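Local coordinates for 3-oxo-tetronate kinase (Salmonella typhimurium, PDB 3DQQ), which probably phosphorylates 3-oxo-tetronate (3-dehydroerythronate) at its 4-position, using ATP as the phosphate donor, at residues C77-F82 against R215-V220; T109-I114 against R195-D200. All blocks are in the same frame, centred on the assembly; numbering follows the deposited sequence.

Contact 1 (C77-F82 against R215-V220); sequences CQQVYF and RDAPLV
Q79 reaches over to A217 with its carboxamide: an extended chain with CG anti to the backbone N (chi1 172°) carries NE2 to 2.8 Å from A217 O. This N-H meets a lone pair in the carbonyl plane, and the acceptor lies almost in the amide plane of Q79, fixing the rotation of the amide; NE2 also bonds to L214 O. On the same side of the backbone Y81 and V220 meet obliquely, V220 CG1 lying 3.4 Å from Y81 CD1 and 3.6 Å from Y81 CE1. V220 thus packs on one flank of the ring, while the hydroxyl is bonded to G223 O. The backbones pair as neighbouring parallel strands of the alpha/beta sugar-binding domain: V80 N to P218 O (3.0 Å) and F82 N to V220 O (2.9 Å) flank a weak bond from V220 N to V80 O. Helix 224-235 packs on the face carrying Q79, Y81 and V220, through L230 and L226. The other face holds V80 and L219, which touch through V80 CG1 and L219 CD1 at 3.9 Å; there V80 meets L69 of helix 58-74 and L219 meets M104 of helix 96-106.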
loop_
_atom_site.group_PDB
_atom_site.type_symbol
_atom_site.label_atom_id
_atom_site.label_comp_id
_atom_site.label_asym_id
_atom_site.label_seq_id
_atom_site.Cartn_x
_atom_site.Cartn_y
_atom_site.Cartn_z
ATOM N N CYS A 77 -1.734 -39.450 15.414
ATOM C CA CYS A 77 -0.903 -38.363 15.890
ATOM C C CYS A 77 -0.420 -38.443 17.350
ATOM O O CYS A 77 -1.197 -38.555 18.295
ATOM C CB CYS A 77 -1.692 -37.083 15.713
ATOM S SG CYS A 77 -0.727 -35.657 15.986
ATOM N N GLN A 78 0.877 -38.317 17.540
ATOM C CA GLN A 78 1.469 -38.456 18.879
ATOM C C GLN A 78 1.527 -37.162 19.636
ATOM O O GLN A 78 1.437 -37.194 20.848
ATOM C CB GLN A 78 2.900 -38.970 18.797
ATOM C CG GLN A 78 3.059 -40.275 18.065
ATOM C CD GLN A 78 2.884 -41.416 18.998
ATOM O OE1 GLN A 78 1.736 -41.875 19.165
ATOM N NE2 GLN A 78 4.020 -41.907 19.633
ATOM N N GLN A 79 1.715 -36.048 18.946
ATOM C CA GLN A 79 1.733 -34.735 19.565
ATOM C C GLN A 79 1.033 -33.706 18.710
ATOM O O GLN A 79 1.214 -33.702 17.540
ATOM C CB GLN A 79 3.161 -34.296 19.737
ATOM C CG GLN A 79 3.339 -32.845 20.199
ATOM C CD GLN A 79 4.764 -32.602 20.660
ATOM O OE1 GLN A 79 5.650 -32.389 19.856
ATOM N NE2 GLN A 79 4.997 -32.702 21.962
ATOM N N VAL A 80 0.283 -32.782 19.301
ATOM C CA VAL A 80 -0.429 -31.808 18.524
ATOM C C VAL A 80 0.180 -30.475 18.835
ATOM O O VAL A 80 0.512 -30.178 19.983
ATOM C CB VAL A 80 -1.914 -31.800 18.862
ATOM C CG1 VAL A 80 -2.641 -30.649 18.143
ATOM C CG2 VAL A 80 -2.566 -33.169 18.562
ATOM N N TYR A 81 0.278 -29.640 17.814
ATOM C CA TYR A 81 0.966 -28.372 17.911
ATOM C C TYR A 81 0.129 -27.320 17.281
ATOM O O TYR A 81 -0.098 -27.349 16.079
ATOM C CB TYR A 81 2.227 -28.463 17.104
ATOM C CG TYR A 81 3.171 -27.327 17.302
ATOM C CD1 TYR A 81 4.405 -27.551 17.867
ATOM C CD2 TYR A 81 2.865 -26.041 16.881
ATOM C CE1 TYR A 81 5.310 -26.542 18.032
ATOM C CE2 TYR A 81 3.757 -25.011 17.057
ATOM C CZ TYR A 81 4.987 -25.273 17.636
ATOM O OH TYR A 81 5.931 -24.294 17.836
ATOM N N PHE A 82 -0.312 -26.369 18.079
ATOM C CA PHE A 82 -1.132 -25.292 17.590
ATOM C C PHE A 82 -0.198 -24.174 17.222
ATOM O O PHE A 82 0.478 -23.629 18.065
ATOM C CB PHE A 82 -2.102 -24.877 18.684
ATOM C CG PHE A 82 -2.929 -23.690 18.353
ATOM C CD1 PHE A 82 -3.315 -23.419 17.051
ATOM C CD2 PHE A 82 -3.369 -22.853 19.362
ATOM C CE1 PHE A 82 -4.109 -22.290 16.751
ATOM C CE2 PHE A 82 -4.173 -21.745 19.082
ATOM C CZ PHE A 82 -4.552 -21.469 17.762
ATOM N N ARG A 215 9.255 -32.779 24.538
ATOM C CA ARG A 215 9.159 -33.901 23.604
ATOM C C ARG A 215 7.844 -34.669 23.660
ATOM O O ARG A 215 7.345 -35.110 22.649
ATOM C CB ARG A 215 10.258 -34.919 23.876
ATOM C CG ARG A 215 10.560 -35.763 22.646
ATOM C CD ARG A 215 11.432 -36.978 22.940
ATOM N NE ARG A 215 10.867 -37.813 23.988
ATOM C CZ ARG A 215 11.601 -38.575 24.792
ATOM N NH1 ARG A 215 12.925 -38.647 24.627
ATOM N NH2 ARG A 215 11.004 -39.301 25.737
ATOM N N ASP A 216 7.302 -34.884 24.843
ATOM C CA ASP A 216 6.101 -35.709 24.967
ATOM C C ASP A 216 4.866 -35.001 25.452
ATOM O O ASP A 216 3.913 -35.644 25.840
ATOM C CB ASP A 216 6.365 -36.851 25.885
ATOM C CG ASP A 216 7.539 -37.677 25.454
ATOM O OD1 ASP A 216 7.925 -37.589 24.264
ATOM O OD2 ASP A 216 8.066 -38.463 26.292
ATOM N N ALA A 217 4.847 -33.689 25.431
ATOM C CA ALA A 217 3.618 -32.993 25.762
ATOM C C ALA A 217 2.548 -33.394 24.705
ATOM O O ALA A 217 2.837 -33.506 23.500
ATOM C CB ALA A 217 3.852 -31.485 25.809
ATOM N N PRO A 218 1.318 -33.653 25.139
ATOM C CA PRO A 218 0.244 -33.960 24.193
ATOM C C PRO A 218 -0.159 -32.804 23.319
ATOM O O PRO A 218 -0.524 -33.016 22.171
ATOM C CB PRO A 218 -0.929 -34.319 25.078
ATOM C CG PRO A 218 -0.410 -34.491 26.396
ATOM C CD PRO A 218 0.849 -33.705 26.519
ATOM N N LEU A 219 -0.084 -31.602 23.870
ATOM C CA LEU A 219 -0.353 -30.396 23.160
ATOM C C LEU A 219 0.647 -29.321 23.555
ATOM O O LEU A 219 1.021 -29.148 24.688
ATOM C CB LEU A 219 -1.783 -29.911 23.417
ATOM C CG LEU A 219 -2.180 -28.521 22.847
ATOM C CD1 LEU A 219 -2.462 -28.532 21.361
ATOM C CD2 LEU A 219 -3.347 -28.034 23.592
ATOM N N VAL A 220 0.967 -28.505 22.579
ATOM C CA VAL A 220 1.989 -27.521 22.682
ATOM C C VAL A 220 1.530 -26.417 21.701
ATOM O O VAL A 220 0.838 -26.693 20.729
ATOM C CB VAL A 220 3.278 -28.245 22.287
ATOM C CG1 VAL A 220 3.971 -27.564 21.202
ATOM C CG2 VAL A 220 4.155 -28.469 23.473
#

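Contact 2 (T109-I114 against R195-D200); sequences TSFTVI and RYAVLD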
loop_
_atom_site.group_PDB
_atom_site.type_symbol
_atom_site.label_atom_id
_atom_site.label_comp_id
_atom_site.label_asym_id
_atom_site.label_seq_id
_atom_site.Cartn_x
_atom_site.Cartn_y
_atom_site.Cartn_z
ATOM N N THR A 109 -6.547 -32.543 28.405
ATOM C CA THR A 109 -5.369 -32.042 29.084
ATOM C C THR A 109 -5.680 -30.726 29.853
ATOM O O THR A 109 -6.480 -29.908 29.406
ATOM C CB THR A 109 -4.141 -31.822 28.091
ATOM O OG1 THR A 109 -3.110 -31.151 28.801
ATOM C CG2 THR A 109 -4.425 -30.895 26.967
ATOM N N SER A 110 -4.997 -30.508 30.971
ATOM C CA SER A 110 -5.205 -29.318 31.837
ATOM C C SER A 110 -4.132 -28.255 31.871
ATOM O O SER A 110 -4.313 -27.254 32.561
ATOM C CB SER A 110 -5.383 -29.766 33.263
ATOM O OG SER A 110 -6.643 -30.391 33.333
ATOM N N PHE A 111 -3.034 -28.462 31.147
ATOM C CA PHE A 111 -1.921 -27.553 31.171
ATOM C C PHE A 111 -1.236 -27.535 29.832
ATOM O O PHE A 111 -1.027 -28.591 29.314
ATOM C CB PHE A 111 -0.951 -28.030 32.207
ATOM C CG PHE A 111 0.123 -27.077 32.459
ATOM C CD1 PHE A 111 -0.144 -25.911 33.139
ATOM C CD2 PHE A 111 1.397 -27.287 31.946
ATOM C CE1 PHE A 111 0.842 -24.974 33.332
ATOM C CE2 PHE A 111 2.402 -26.341 32.150
ATOM C CZ PHE A 111 2.129 -25.196 32.840
ATOM N N THR A 112 -0.898 -26.372 29.265
ATOM C CA THR A 112 -0.179 -26.302 27.977
ATOM C C THR A 112 0.762 -25.163 27.947
ATOM O O THR A 112 0.642 -24.262 28.736
ATOM C CB THR A 112 -1.149 -26.089 26.828
ATOM O OG1 THR A 112 -2.188 -27.044 27.008
ATOM C CG2 THR A 112 -0.516 -26.325 25.441
ATOM N N VAL A 113 1.693 -25.178 27.012
ATOM C CA VAL A 113 2.643 -24.104 26.923
ATOM C C VAL A 113 2.316 -23.210 25.783
ATOM O O VAL A 113 1.597 -23.610 24.864
ATOM C CB VAL A 113 4.064 -24.619 26.760
ATOM C CG1 VAL A 113 4.412 -25.603 27.919
ATOM C CG2 VAL A 113 4.252 -25.209 25.357
ATOM N N ILE A 114 2.835 -21.989 25.880
ATOM C CA ILE A 114 2.693 -20.957 24.863
ATOM C C ILE A 114 4.089 -20.492 24.556
ATOM O O ILE A 114 4.721 -19.944 25.444
ATOM C CB ILE A 114 1.888 -19.752 25.405
ATOM C CG1 ILE A 114 0.435 -20.147 25.608
ATOM C CG2 ILE A 114 1.945 -18.543 24.460
ATOM C CD1 ILE A 114 -0.337 -19.196 26.456
ATOM N N ARG A 195 -3.534 -22.874 33.885
ATOM C CA ARG A 195 -3.794 -23.660 32.664
ATOM C C ARG A 195 -2.681 -23.591 31.642
ATOM O O ARG A 195 -2.625 -24.454 30.779
ATOM C CB ARG A 195 -4.905 -23.059 31.821
ATOM C CG ARG A 195 -6.275 -23.254 32.185
ATOM C CD ARG A 195 -6.867 -24.380 31.477
ATOM N NE ARG A 195 -7.747 -24.167 30.341
ATOM C CZ ARG A 195 -8.403 -25.238 29.863
ATOM N NH1 ARG A 195 -8.267 -26.408 30.468
ATOM N NH2 ARG A 195 -9.192 -25.210 28.808
ATOM N N TYR A 196 -1.966 -22.467 31.591
ATOM C CA TYR A 196 -0.983 -22.258 30.548
ATOM C C TYR A 196 0.286 -21.650 31.114
ATOM O O TYR A 196 0.276 -21.044 32.199
ATOM C CB TYR A 196 -1.494 -21.336 29.438
ATOM C CG TYR A 196 -2.985 -21.176 29.331
ATOM C CD1 TYR A 196 -3.744 -22.025 28.555
ATOM C CD2 TYR A 196 -3.644 -20.136 30.000
ATOM C CE1 TYR A 196 -5.123 -21.857 28.455
ATOM C CE2 TYR A 196 -5.046 -19.975 29.911
ATOM C CZ TYR A 196 -5.780 -20.841 29.146
ATOM O OH TYR A 196 -7.156 -20.674 29.057
ATOM N N ALA A 197 1.369 -21.793 30.357
ATOM C CA ALA A 197 2.669 -21.264 30.765
ATOM C C ALA A 197 3.317 -20.678 29.552
ATOM O O ALA A 197 3.456 -21.374 28.559
ATOM C CB ALA A 197 3.544 -22.374 31.343
ATOM N N VAL A 198 3.688 -19.404 29.615
ATOM C CA VAL A 198 4.481 -18.779 28.577
ATOM C C VAL A 198 5.924 -19.137 28.834
ATOM O O VAL A 198 6.393 -19.168 29.983
ATOM C CB VAL A 198 4.341 -17.247 28.576
ATOM C CG1 VAL A 198 5.288 -16.593 27.514
ATOM C CG2 VAL A 198 2.915 -16.855 28.275
ATOM N N LEU A 199 6.637 -19.418 27.757
ATOM C CA LEU A 199 8.044 -19.854 27.827
ATOM C C LEU A 199 8.975 -18.820 27.184
ATOM O O LEU A 199 8.766 -18.412 26.034
ATOM C CB LEU A 199 8.180 -21.179 27.084
ATOM C CG LEU A 199 7.957 -22.488 27.834
ATOM C CD1 LEU A 199 6.836 -22.330 28.809
ATOM C CD2 LEU A 199 7.743 -23.635 26.804
ATOM N N ASP A 200 9.986 -18.387 27.909
ATOM C CA ASP A 200 10.920 -17.422 27.373
ATOM C C ASP A 200 11.850 -18.033 26.323
ATOM O O ASP A 200 12.093 -19.223 26.318
ATOM C CB ASP A 200 11.781 -16.838 28.494
ATOM C CG ASP A 200 11.017 -15.817 29.408
ATOM O OD1 ASP A 200 9.744 -15.737 29.365
ATOM O OD2 ASP A 200 11.725 -15.112 30.204
#
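F111 leans its ring across the backbone of R195 and Y196 until CZ reaches A197 CB at 3.5 Å. With CG anti to the backbone N (chi1 -171°), the ring extends along the neighbouring strand, and the small methyl of A197 gives it a low spot to settle against. L186 and L189 of helix 179-191 close over this patch, L189 touching F111 and A197 alike. Further along the same face the branched L199 lies obliquely against V113, its CD2 3.8 Å and its CD1 4.1 Å from V113 CB; V113 thus presents the bump and the fork of L199 receives it.

The opposite face is shaped by I114, whose CD1 rests 3.8 Å from Y196 CB while its CB lies 4.2 Å from V198 CG2. I114 therefore fits between the two side chains that flank A197 on the adjoining strand. Y196 in turn has R195 CB over the centre of one ring face, 3.3 Å above the plane. The bent R195 chain ends in a salt bridge from NH2 to D101, which also accepts a hydrogen bond from Y196 OH; one carboxylate on helix 96-106 thus ties down both residues. M104 of that helix packs on T112 and Y196.

Backbone bonds set the register: T112 N to R195 O, A197 N to T112 O, I114 N to A197 O (2.8 Å) and L199 N to I114 O (3.0 Å). The axes of 112-114 and 196-199 cross at 34°, running in the same direction. Parallel strands with this twist, covered by helix 179-191 on one face and by helix 96-106 with the loop residues Y84 and F88 on the other, belong to the layered alpha/beta architecture of the sugar-binding N-terminal domain.

Both contacts join parallel strands of the N-terminal domain, and they meet, centres about 12 Å apart, because strands 112-115 and 219-222 are neighbours: T112 CG2 packs 3.3 Å from L219 O. Each has a buried strand portion and a more exposed lead-in, at R215-P218 in contact 1 and S110 in contact 2. Helix 96-106 serves both, taking L219 and F82 in contact 1, where helix 58-74 shares the face, and T112 and Y196 in contact 2; the other face packs on helices 224-235 and 179-191, respectively. Contact 1 adds a side-chain amide bond from Q79 to the loop residue A217; in contact 2 side-chain contacts are mainly apolar, its charged group turning to D101.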